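Local coordinates for protein carboxynorspermidine decarboxylase (Campylobacter jejuni subsp. jejuni 81116, PDB 3N29) that probably decarboxylates carboxynorspermidine to norspermidine with the help of pyridoxal-5'-phosphate, the cofactor bound in its beta/alpha barrel, at residues Glu339-Leu344 / Met355-Phe360; Lys293-Leu298 / Leu343-Thr348; Gly157-Val162 / Gly198-Ala203; Trp232-Gly237 / Gln265-Pro270. All blocks are in the same frame, centred on the assembly; numbering follows the deposited sequence.

Contact 1 of 4, residues Glu339-Leu344 / Met355-Phe360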
# COMPACT_ATOMS: atom_id res chain seq x y z
N GLU A 339 -1.99 6.96 -34.60
CA GLU A 339 -1.52 6.88 -33.20
C GLU A 339 -0.29 6.02 -32.98
O GLU A 339 0.11 5.25 -33.84
CB GLU A 339 -2.64 6.36 -32.34
CG GLU A 339 -3.88 7.32 -32.31
CD GLU A 339 -5.03 6.69 -31.56
OE1 GLU A 339 -5.16 5.44 -31.55
OE2 GLU A 339 -5.77 7.42 -30.91
N PHE A 340 0.26 6.10 -31.76
CA PHE A 340 1.41 5.31 -31.35
C PHE A 340 1.09 4.65 -30.00
O PHE A 340 0.67 5.35 -29.08
CB PHE A 340 2.63 6.21 -31.19
CG PHE A 340 2.94 6.97 -32.43
CD1 PHE A 340 3.70 6.37 -33.45
CD2 PHE A 340 2.41 8.22 -32.64
CE1 PHE A 340 3.94 7.05 -34.64
CE2 PHE A 340 2.68 8.92 -33.85
CZ PHE A 340 3.41 8.31 -34.84
N ALA A 341 1.21 3.31 -29.94
CA ALA A 341 0.93 2.55 -28.71
C ALA A 341 2.18 2.43 -27.83
O ALA A 341 3.28 2.04 -28.34
CB ALA A 341 0.45 1.09 -29.07
N TYR A 342 2.00 2.62 -26.54
CA TYR A 342 3.05 2.31 -25.56
C TYR A 342 2.48 1.60 -24.30
O TYR A 342 1.37 1.95 -23.81
CB TYR A 342 3.66 3.62 -25.10
CG TYR A 342 4.50 4.37 -26.12
CD1 TYR A 342 5.87 4.21 -26.16
CD2 TYR A 342 3.91 5.27 -26.97
CE1 TYR A 342 6.66 4.89 -27.09
CE2 TYR A 342 4.65 5.97 -27.89
CZ TYR A 342 6.03 5.76 -27.95
OH TYR A 342 6.72 6.47 -28.84
N LEU A 343 3.23 0.64 -23.78
CA LEU A 343 3.07 0.16 -22.40
C LEU A 343 3.70 1.22 -21.47
O LEU A 343 4.85 1.61 -21.66
CB LEU A 343 3.73 -1.21 -22.19
CG LEU A 343 2.97 -2.42 -22.72
CD1 LEU A 343 3.86 -3.74 -22.53
CD2 LEU A 343 1.63 -2.51 -21.99
N LEU A 344 2.93 1.75 -20.54
CA LEU A 344 3.47 2.66 -19.51
C LEU A 344 3.71 1.84 -18.25
O LEU A 344 2.82 1.04 -17.86
CB LEU A 344 2.44 3.73 -19.18
CG LEU A 344 2.08 4.68 -20.31
CD1 LEU A 344 1.14 5.78 -19.75
CD2 LEU A 344 3.26 5.30 -21.07
N MET A 355 1.16 0.17 -15.85
CA MET A 355 -0.08 0.92 -15.75
C MET A 355 -1.15 0.48 -16.78
O MET A 355 -2.36 0.60 -16.51
CB MET A 355 0.17 2.40 -15.88
CG MET A 355 0.94 3.05 -14.72
SD MET A 355 2.78 2.54 -14.55
CE MET A 355 3.34 3.89 -13.33
N GLY A 356 -0.69 0.01 -17.95
CA GLY A 356 -1.55 -0.36 -19.06
C GLY A 356 -0.92 0.01 -20.39
O GLY A 356 0.23 0.47 -20.44
N GLU A 357 -1.64 -0.24 -21.51
CA GLU A 357 -1.18 0.09 -22.84
C GLU A 357 -2.04 1.24 -23.35
O GLU A 357 -3.26 1.18 -23.22
CB GLU A 357 -1.37 -1.10 -23.78
CG GLU A 357 -0.69 -0.91 -25.06
CD GLU A 357 -1.01 -2.02 -26.10
OE1 GLU A 357 -0.73 -1.79 -27.33
OE2 GLU A 357 -1.59 -3.05 -25.70
N TYR A 358 -1.40 2.31 -23.82
CA TYR A 358 -2.11 3.52 -24.18
C TYR A 358 -1.67 4.01 -25.56
O TYR A 358 -0.51 3.76 -26.00
CB TYR A 358 -1.79 4.64 -23.16
CG TYR A 358 -2.15 4.38 -21.70
CD1 TYR A 358 -3.25 4.98 -21.13
CD2 TYR A 358 -1.36 3.54 -20.89
CE1 TYR A 358 -3.56 4.78 -19.79
CE2 TYR A 358 -1.69 3.33 -19.51
CZ TYR A 358 -2.79 3.95 -18.98
OH TYR A 358 -3.09 3.78 -17.65
N ALA A 359 -2.59 4.71 -26.21
CA ALA A 359 -2.42 5.23 -27.52
C ALA A 359 -2.24 6.73 -27.37
O ALA A 359 -3.08 7.38 -26.69
CB ALA A 359 -3.66 4.99 -28.37
N PHE A 360 -1.18 7.24 -28.00
CA PHE A 360 -0.87 8.67 -28.08
C PHE A 360 -0.90 9.16 -29.54
O PHE A 360 -0.73 8.34 -30.46
CB PHE A 360 0.52 8.94 -27.47
CG PHE A 360 0.64 8.63 -26.00
CD1 PHE A 360 0.53 9.64 -25.04
CD2 PHE A 360 0.89 7.34 -25.56
CE1 PHE A 360 0.69 9.38 -23.68
CE2 PHE A 360 1.01 7.07 -24.20
CZ PHE A 360 0.89 8.07 -23.26
O HOH W 1 -4.69 9.10 -28.82
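Leu344 lays its CD1 methyl over one face of the Tyr358 ring, 4.0 Å from the centroid and 30° off the ring normal, a CH-pi contact. With CG anti to the carbonyl carbon (chi1 -64°) and the chain extended at chi2, CD1 also reaches the edge of the Phe360 ring, within 4.2 Å of Phe360 CZ. Tyr342 and Phe360 cross at about a right angle on the same side of the sheet, with Tyr342 CD2 3.9 Å from Phe360 CD2. Behind these side chains stand the paired backbones of a beta hairpin in the mixed sheet of the C-terminal domain; the strand axes run antiparallel at 157°. Phe340-Phe360, Tyr342-Tyr358 and Leu344-Gly356 are hydrogen-bonded pairs, Tyr342 N giving to Tyr358 O at 2.8 Å. At the loop end of the hairpin Met355 N donates to Leu344 O, and the SD of Met355 settles 3.6 Å from that oxygen. The other face carries Ala341, Leu343, Glu357 and Ala359. Here Leu343 CD2 rests on Glu357 CB at 3.8 Å, and the extended Glu357 chain brings OE1 to 3.6 Å from Ala341 CB before forming a salt bridge with Lys293. Farther out, the carboxylate of Glu339 skirts Ala359 CB and is held by Arg322 and by Lys336 N. Tyr358 OH bonds to Ser316 O, and Tyr342 OH to Leu364 N, which fixes the far ends of both rings.

Contact 2 of 4, residues Lys293-Leu298 / Leu343-Thr348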
# COMPACT_ATOMS: atom_id res chain seq x y z
N LYS A 293 6.44 -4.65 -27.97
CA LYS A 293 5.84 -3.33 -27.88
C LYS A 293 6.86 -2.27 -27.45
O LYS A 293 7.88 -2.58 -26.94
CB LYS A 293 4.68 -3.32 -26.92
CG LYS A 293 3.86 -4.54 -26.94
CD LYS A 293 2.40 -4.29 -26.85
CE LYS A 293 1.93 -3.32 -27.93
NZ LYS A 293 0.68 -3.70 -28.56
N GLN A 294 6.55 -1.01 -27.67
CA GLN A 294 7.31 0.06 -27.11
C GLN A 294 6.86 0.19 -25.66
O GLN A 294 5.70 0.11 -25.36
CB GLN A 294 7.07 1.35 -27.84
CG GLN A 294 7.45 1.32 -29.29
CD GLN A 294 8.88 1.32 -29.45
OE1 GLN A 294 9.54 2.26 -29.17
NE2 GLN A 294 9.39 0.23 -29.91
N ILE A 295 7.83 0.34 -24.79
CA ILE A 295 7.60 0.44 -23.38
C ILE A 295 8.27 1.68 -22.80
O ILE A 295 9.44 1.83 -22.92
CB ILE A 295 8.17 -0.78 -22.67
CG1 ILE A 295 7.59 -2.05 -23.26
CG2 ILE A 295 7.90 -0.73 -21.20
CD1 ILE A 295 8.29 -3.25 -22.90
N ALA A 296 7.50 2.51 -22.13
CA ALA A 296 8.01 3.68 -21.47
C ALA A 296 8.10 3.38 -19.99
O ALA A 296 7.16 2.97 -19.39
CB ALA A 296 7.11 4.82 -21.69
N ILE A 297 9.26 3.59 -19.44
CA ILE A 297 9.48 3.38 -18.01
C ILE A 297 9.47 4.76 -17.35
O ILE A 297 10.29 5.62 -17.69
CB ILE A 297 10.79 2.73 -17.79
CG1 ILE A 297 10.81 1.38 -18.56
CG2 ILE A 297 11.04 2.54 -16.29
CD1 ILE A 297 12.12 0.49 -18.36
N LEU A 298 8.56 4.95 -16.45
CA LEU A 298 8.32 6.23 -15.83
C LEU A 298 8.98 6.31 -14.46
O LEU A 298 9.32 5.27 -13.84
CB LEU A 298 6.86 6.50 -15.68
CG LEU A 298 6.05 6.21 -16.92
CD1 LEU A 298 4.59 6.53 -16.64
CD2 LEU A 298 6.64 6.89 -18.18
N LEU A 343 3.23 0.64 -23.78
CA LEU A 343 3.07 0.16 -22.40
C LEU A 343 3.70 1.22 -21.47
O LEU A 343 4.85 1.61 -21.66
CB LEU A 343 3.73 -1.21 -22.19
CG LEU A 343 2.97 -2.42 -22.72
CD1 LEU A 343 3.86 -3.74 -22.53
CD2 LEU A 343 1.63 -2.51 -21.99
N LEU A 344 2.93 1.75 -20.54
CA LEU A 344 3.47 2.66 -19.51
C LEU A 344 3.71 1.84 -18.25
O LEU A 344 2.82 1.04 -17.86
CB LEU A 344 2.44 3.73 -19.18
CG LEU A 344 2.08 4.68 -20.31
CD1 LEU A 344 1.14 5.78 -19.75
CD2 LEU A 344 3.26 5.30 -21.07
N THR A 345 4.92 1.95 -17.72
CA THR A 345 5.34 1.10 -16.67
C THR A 345 6.08 1.89 -15.61
O THR A 345 6.53 3.00 -15.89
CB THR A 345 6.25 0.01 -17.23
OG1 THR A 345 7.48 0.52 -17.74
CG2 THR A 345 5.53 -0.79 -18.43
N GLY A 346 6.32 1.26 -14.47
CA GLY A 346 6.87 1.93 -13.30
C GLY A 346 8.33 1.64 -13.03
O GLY A 346 8.95 0.83 -13.66
N ASN A 347 8.80 2.25 -11.96
CA ASN A 347 10.21 2.25 -11.55
C ASN A 347 10.56 1.33 -10.35
O ASN A 347 11.73 1.30 -9.91
CB ASN A 347 10.77 3.65 -11.30
CG ASN A 347 10.08 4.40 -10.21
OD1 ASN A 347 9.01 3.98 -9.70
ND2 ASN A 347 10.65 5.56 -9.86
N THR A 348 9.58 0.58 -9.85
CA THR A 348 9.90 -0.45 -8.90
C THR A 348 10.52 -1.59 -9.66
O THR A 348 10.45 -1.67 -10.91
CB THR A 348 8.71 -0.93 -8.08
OG1 THR A 348 7.85 -1.68 -8.92
CG2 THR A 348 7.98 0.28 -7.46
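Ile295 and Leu343 lie side by side on one face of a parallel strand pair within the mixed beta sheet of the C-terminal domain, where strand 294-298 runs next to strand 340-345 with axes 22° apart. Backbone hydrogen bonds zigzag between them: Leu343 N gives to Gln294 O, Ala296 N to Leu343 O at 2.8 Å, Thr345 N to Ala296 O, and Leu298 N to Thr345 O. The pairing steps through Ile295-Leu343, Ala296-Leu344 and Ile297-Thr345. Apolar contacts divide between the two faces. With Ile295, Ile297, Leu343 and Thr345 on one side, Ile295 CG2 meets Thr345 CG2 at 3.6 Å; on the reverse, Ala296 CB touches Leu344 CD2 at 3.9 Å and Leu298 CD1 approaches Leu344 CB. Tyr178 of the second subunit packs on Lys293 and Ile295, and Arg180 of that subunit donates to Gly346 O, placing the Ile295 face at the dimer interface. A side-chain bond adds to the backbone set. Thr345 holds OG1 between its backbone N and carbonyl carbon (chi1 66°), from where the hydroxyl donates to Ala296 O at 3.0 Å. That carbonyl therefore accepts twice from one residue: Thr345 N comes nearly end-on, whereas Thr345 OG1 stands 44° out of the carbonyl plane, and OG1 also lies 3.5 Å from Ile297 CG1.

Contact 3 of 4, residues Gly157-Val162 / Gly198-Ala203. With PLP (pyridoxal-5'-phosphate), chain C.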
# COMPACT_ATOMS: atom_id res chain seq x y z
N GLY A 157 -23.28 8.47 19.07
CA GLY A 157 -24.10 7.80 18.06
C GLY A 157 -23.77 6.33 17.98
O GLY A 157 -22.73 5.86 18.51
N LEU A 158 -24.65 5.59 17.32
CA LEU A 158 -24.41 4.19 16.96
C LEU A 158 -24.50 3.96 15.46
O LEU A 158 -25.41 4.48 14.79
CB LEU A 158 -25.41 3.26 17.63
CG LEU A 158 -25.40 3.30 19.17
CD1 LEU A 158 -26.66 2.63 19.71
CD2 LEU A 158 -24.10 2.70 19.82
N ARG A 159 -23.60 3.12 14.95
CA ARG A 159 -23.63 2.77 13.55
C ARG A 159 -24.58 1.60 13.35
O ARG A 159 -24.55 0.63 14.10
CB ARG A 159 -22.25 2.46 13.01
CG ARG A 159 -22.35 2.01 11.58
CD ARG A 159 -21.02 2.00 10.88
NE ARG A 159 -21.06 1.67 9.46
CZ ARG A 159 -19.99 1.61 8.67
NH1 ARG A 159 -18.78 1.81 9.16
NH2 ARG A 159 -20.12 1.32 7.38
N CYS A 160 -25.42 1.71 12.34
CA CYS A 160 -26.48 0.75 12.01
C CYS A 160 -26.06 -0.06 10.78
O CYS A 160 -25.61 0.51 9.78
CB CYS A 160 -27.72 1.53 11.68
SG CYS A 160 -28.30 2.49 13.11
N ASN A 161 -26.19 -1.37 10.87
CA ASN A 161 -25.88 -2.26 9.77
C ASN A 161 -27.18 -2.33 8.98
O ASN A 161 -28.11 -2.93 9.42
CB ASN A 161 -25.48 -3.65 10.26
CG ASN A 161 -25.20 -4.61 9.13
OD1 ASN A 161 -25.66 -4.38 8.00
ND2 ASN A 161 -24.46 -5.74 9.43
N VAL A 162 -27.25 -1.71 7.83
CA VAL A 162 -28.53 -1.69 7.15
C VAL A 162 -28.85 -2.98 6.40
O VAL A 162 -30.05 -3.28 6.17
CB VAL A 162 -28.65 -0.46 6.29
CG1 VAL A 162 -29.90 -0.53 5.43
CG2 VAL A 162 -28.69 0.73 7.24
N GLY A 198 -27.52 10.08 18.22
CA GLY A 198 -27.57 9.93 16.79
C GLY A 198 -27.44 8.50 16.29
O GLY A 198 -26.91 7.59 16.97
N LEU A 199 -27.89 8.32 15.07
CA LEU A 199 -27.65 7.08 14.33
C LEU A 199 -26.87 7.35 13.08
O LEU A 199 -27.01 8.45 12.44
CB LEU A 199 -28.97 6.42 13.99
CG LEU A 199 -29.81 5.89 15.16
CD1 LEU A 199 -31.16 5.45 14.61
CD2 LEU A 199 -29.09 4.73 16.00
N HIS A 200 -26.03 6.39 12.71
CA HIS A 200 -25.11 6.53 11.61
C HIS A 200 -25.21 5.32 10.70
O HIS A 200 -25.30 4.20 11.19
CB HIS A 200 -23.69 6.65 12.19
CG HIS A 200 -22.62 6.72 11.16
ND1 HIS A 200 -22.10 5.59 10.56
CD2 HIS A 200 -21.90 7.77 10.68
CE1 HIS A 200 -21.15 5.95 9.70
NE2 HIS A 200 -20.99 7.26 9.77
N PHE A 201 -25.26 5.51 9.39
CA PHE A 201 -24.95 4.44 8.44
C PHE A 201 -23.91 4.88 7.39
O PHE A 201 -23.78 6.07 7.10
CB PHE A 201 -26.18 3.78 7.78
CG PHE A 201 -26.95 4.67 6.85
CD1 PHE A 201 -26.57 4.81 5.51
CD2 PHE A 201 -28.04 5.39 7.34
CE1 PHE A 201 -27.26 5.69 4.67
CE2 PHE A 201 -28.77 6.26 6.53
CZ PHE A 201 -28.39 6.41 5.17
N HIS A 202 -23.22 3.88 6.83
CA HIS A 202 -22.42 4.06 5.64
C HIS A 202 -22.53 2.80 4.82
O HIS A 202 -22.08 1.71 5.21
CB HIS A 202 -20.96 4.49 5.96
CG HIS A 202 -20.05 4.51 4.77
ND1 HIS A 202 -19.99 5.56 3.89
CD2 HIS A 202 -19.15 3.58 4.32
CE1 HIS A 202 -19.11 5.28 2.94
NE2 HIS A 202 -18.58 4.09 3.18
N ALA A 203 -23.16 2.95 3.67
CA ALA A 203 -23.67 1.85 2.90
C ALA A 203 -23.43 1.98 1.40
O ALA A 203 -23.94 1.17 0.64
CB ALA A 203 -25.19 1.71 3.19
N1 PLP C . -17.94 7.55 6.23
C2 PLP C . -17.46 6.31 6.57
C2A PLP C . -17.85 5.68 7.88
C3 PLP C . -16.55 5.67 5.67
O3 PLP C . -16.04 4.41 5.99
C4 PLP C . -16.17 6.29 4.46
C4A PLP C . -15.17 5.60 3.54
C5 PLP C . -16.73 7.54 4.12
C6 PLP C . -17.61 8.14 5.04
C5A PLP C . -16.37 8.24 2.84
O4P PLP C . -16.59 7.43 1.71
P PLP C . -16.39 7.96 0.24
O1P PLP C . -14.98 8.50 0.17
O2P PLP C . -17.41 9.10 0.01
O3P PLP C . -16.70 6.87 -0.68
O HOH W 2 -23.49 1.15 8.19
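Arg159 stretches alongside His202 and donates from NH2 to His202 O at 3.0 Å. The donor sits in the carbonyl plane on a lone pair, although the bond is bent, with an N-H...O angle of 136°. CG lies anti to the backbone N (chi1 176°) and the chain stays extended to NE, which carries the guanidinium past His200. NE has its own acceptor: water 2, in the guanidinium plane at 2.8 Å, which also donates to Cys160 O at 2.7 Å and accepts from His202 N. One water thus ties Arg159 and Cys160 to His202 of the neighbouring segment. Along strands 155-159 and 198-200 of the beta/alpha barrel the backbones pair in parallel: Leu158 N gives to Gly198 O, His200 N to Leu158 O, and Cys160 N to His200 O. On the outward face Cys160 SG packs against Leu199 CD2 at 3.7 Å, and Phe201 turns toward helix 209-223. His200 lies edge-on to Arg159 CG and to the cofactor's C2A methyl; its NE2 bonds to Glu269, whereas the buried ND1 has no polar partner in the model. His202 turns one ring face to the cofactor, with C3 of pyridoxal-5'-phosphate over the ring centre, 3.5 Å from the plane. The bond from Gly237 N implies that His202 ND1 acts as an acceptor, which would help keep this ring turned face-on to the pyridine ring.

Contact 4 of 4, residues Trp232-Gly237 / Gln265-Pro270. With PLP (pyridoxal-5'-phosphate), chain C.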
# COMPACT_ATOMS: atom_id res chain seq x y z
N TRP A 232 -29.73 13.72 15.66
CA TRP A 232 -29.12 13.68 14.33
C TRP A 232 -29.01 12.28 13.76
O TRP A 232 -29.02 11.29 14.49
CB TRP A 232 -27.72 14.28 14.36
CG TRP A 232 -26.80 13.76 15.45
CD1 TRP A 232 -26.63 14.28 16.69
CD2 TRP A 232 -25.86 12.67 15.34
NE1 TRP A 232 -25.66 13.59 17.37
CE2 TRP A 232 -25.18 12.60 16.55
CE3 TRP A 232 -25.53 11.80 14.31
CZ2 TRP A 232 -24.22 11.66 16.79
CZ3 TRP A 232 -24.59 10.82 14.54
CH2 TRP A 232 -23.92 10.77 15.77
N VAL A 233 -28.90 12.24 12.43
CA VAL A 233 -28.62 11.06 11.69
C VAL A 233 -27.54 11.39 10.66
O VAL A 233 -27.59 12.44 10.02
CB VAL A 233 -29.92 10.57 11.02
CG1 VAL A 233 -29.66 9.35 10.09
CG2 VAL A 233 -30.92 10.11 12.08
N ASN A 234 -26.58 10.49 10.47
CA ASN A 234 -25.45 10.64 9.56
C ASN A 234 -25.57 9.57 8.46
O ASN A 234 -25.61 8.36 8.78
CB ASN A 234 -24.18 10.47 10.38
CG ASN A 234 -22.92 10.83 9.62
OD1 ASN A 234 -22.76 10.46 8.46
ND2 ASN A 234 -22.01 11.51 10.27
N PHE A 235 -25.70 10.00 7.22
CA PHE A 235 -25.98 9.10 6.08
C PHE A 235 -24.66 8.61 5.44
O PHE A 235 -24.65 8.08 4.32
CB PHE A 235 -26.66 9.88 4.97
CG PHE A 235 -28.08 10.31 5.27
CD1 PHE A 235 -28.72 9.95 6.46
CD2 PHE A 235 -28.79 10.98 4.29
CE1 PHE A 235 -30.01 10.33 6.69
CE2 PHE A 235 -30.11 11.36 4.52
CZ PHE A 235 -30.71 11.02 5.73
N GLY A 236 -23.58 8.88 6.11
CA GLY A 236 -22.25 8.39 5.68
C GLY A 236 -21.81 8.94 4.33
O GLY A 236 -22.20 10.06 3.91
N GLY A 237 -20.91 8.21 3.68
CA GLY A 237 -20.32 8.70 2.47
C GLY A 237 -20.74 7.84 1.30
O GLY A 237 -21.74 7.12 1.37
N GLN A 265 -31.15 16.61 12.60
CA GLN A 265 -30.13 17.26 11.80
C GLN A 265 -29.46 16.08 11.03
O GLN A 265 -29.04 15.10 11.62
CB GLN A 265 -29.13 17.92 12.75
CG GLN A 265 -27.82 18.47 12.09
CD GLN A 265 -28.17 19.47 11.05
OE1 GLN A 265 -28.05 19.23 9.84
NE2 GLN A 265 -28.67 20.58 11.49
N VAL A 266 -29.37 16.20 9.71
CA VAL A 266 -28.76 15.17 8.89
C VAL A 266 -27.33 15.61 8.62
O VAL A 266 -27.06 16.79 8.42
CB VAL A 266 -29.48 15.05 7.50
CG1 VAL A 266 -28.70 14.15 6.60
CG2 VAL A 266 -30.92 14.48 7.67
N TYR A 267 -26.42 14.65 8.63
CA TYR A 267 -25.02 14.83 8.27
C TYR A 267 -24.69 13.98 7.07
O TYR A 267 -25.20 12.84 6.92
CB TYR A 267 -24.11 14.42 9.44
CG TYR A 267 -24.16 15.38 10.56
CD1 TYR A 267 -23.22 16.40 10.66
CD2 TYR A 267 -25.17 15.31 11.53
CE1 TYR A 267 -23.24 17.30 11.68
CE2 TYR A 267 -25.22 16.25 12.55
CZ TYR A 267 -24.26 17.23 12.61
OH TYR A 267 -24.24 18.17 13.60
N LEU A 268 -23.85 14.51 6.17
CA LEU A 268 -23.31 13.70 5.06
C LEU A 268 -21.79 13.73 5.16
O LEU A 268 -21.23 14.73 5.60
CB LEU A 268 -23.73 14.24 3.70
CG LEU A 268 -25.20 14.39 3.29
CD1 LEU A 268 -25.31 15.17 2.02
CD2 LEU A 268 -25.90 13.05 3.09
N GLU A 269 -21.11 12.67 4.73
CA GLU A 269 -19.70 12.64 4.96
C GLU A 269 -19.00 12.03 3.75
O GLU A 269 -18.32 10.97 3.85
CB GLU A 269 -19.35 12.04 6.32
CG GLU A 269 -20.00 10.79 6.63
CD GLU A 269 -19.61 10.12 7.99
OE1 GLU A 269 -19.48 8.91 7.93
OE2 GLU A 269 -19.38 10.80 9.04
N PRO A 270 -19.07 12.76 2.63
CA PRO A 270 -18.32 12.38 1.47
C PRO A 270 -16.80 12.51 1.65
O PRO A 270 -16.31 13.44 2.32
CB PRO A 270 -18.78 13.38 0.47
CG PRO A 270 -19.04 14.58 1.21
CD PRO A 270 -19.75 14.04 2.40
N1 PLP C . -17.94 7.55 6.23
C2 PLP C . -17.46 6.31 6.57
C2A PLP C . -17.85 5.68 7.88
C3 PLP C . -16.55 5.67 5.67
O3 PLP C . -16.04 4.41 5.99
C4 PLP C . -16.17 6.29 4.46
C4A PLP C . -15.17 5.60 3.54
C5 PLP C . -16.73 7.54 4.12
C6 PLP C . -17.61 8.14 5.04
C5A PLP C . -16.37 8.24 2.84
O4P PLP C . -16.59 7.43 1.71
P PLP C . -16.39 7.96 0.24
O1P PLP C . -14.98 8.50 0.17
O2P PLP C . -17.41 9.10 0.01
O3P PLP C . -16.70 6.87 -0.68
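Phe235 takes the CG1 methyl of Val266 over the centre of one ring face, 3.7 Å from the centroid and 10° off the normal. Leu268 CD2 comes within 3.8 Å of Phe235 CD2. These residues form the outer layer between two barrel strands and helix 248-262, the parts of a beta-alpha-beta unit; Phe258 and Cys255 of that helix pack against them. On the barrel's inner side Tyr267 points its edge at the face of Trp232, an offset edge-to-face pair with planes at 80° and centroids 5.8 Å apart. The two strands run parallel, joined by backbone bonds from Val233 N to Gln265 O, Tyr267 N to Val233 O and Phe235 N to Tyr267 O. Nearer the cofactor, Asn234 OD1 accepts from Gly236 N, closing an Asx turn, and ND2 donates to Glu269 OE2 at 3.0 Å from above the carboxylate plane. Thr96 OG1 also bonds to OE2. Glu269, extended beyond CG, thereby presents OE1 2.7 Å from N1 of pyridoxal-5'-phosphate, with His200 NE2 bonded to the same oxygen. A carboxylate this close to the pyridine nitrogen is consistent with the role known in fold-type III decarboxylases, stabilising a protonated ring that can withdraw electrons from the substrate.

In the fold
The four contacts fall into two pairs on opposite sides of the chain's centre, contacts 1 and 3 having centres about 44 Å apart. Contacts 1 and 2 share Leu343 and Leu344: strand 340-345 pairs antiparallel with 354-360 and parallel with 294-298, and Lys293 and Glu357 bridge the two contacts. Contact 1 is partly buried, whereas contact 2 is buried and borders the second subunit. Contacts 3 and 4 are also buried, and join consecutive strands of the closed parallel barrel, linked through Leu199 O with Asn234 N and His202 with Gly237. Aliphatic and aromatic packing dominates the side-chain contacts of contacts 1 and 2; in contacts 3 and 4, His200, His202 and Glu269 meet the cofactor, with Arg159 bonded behind His202.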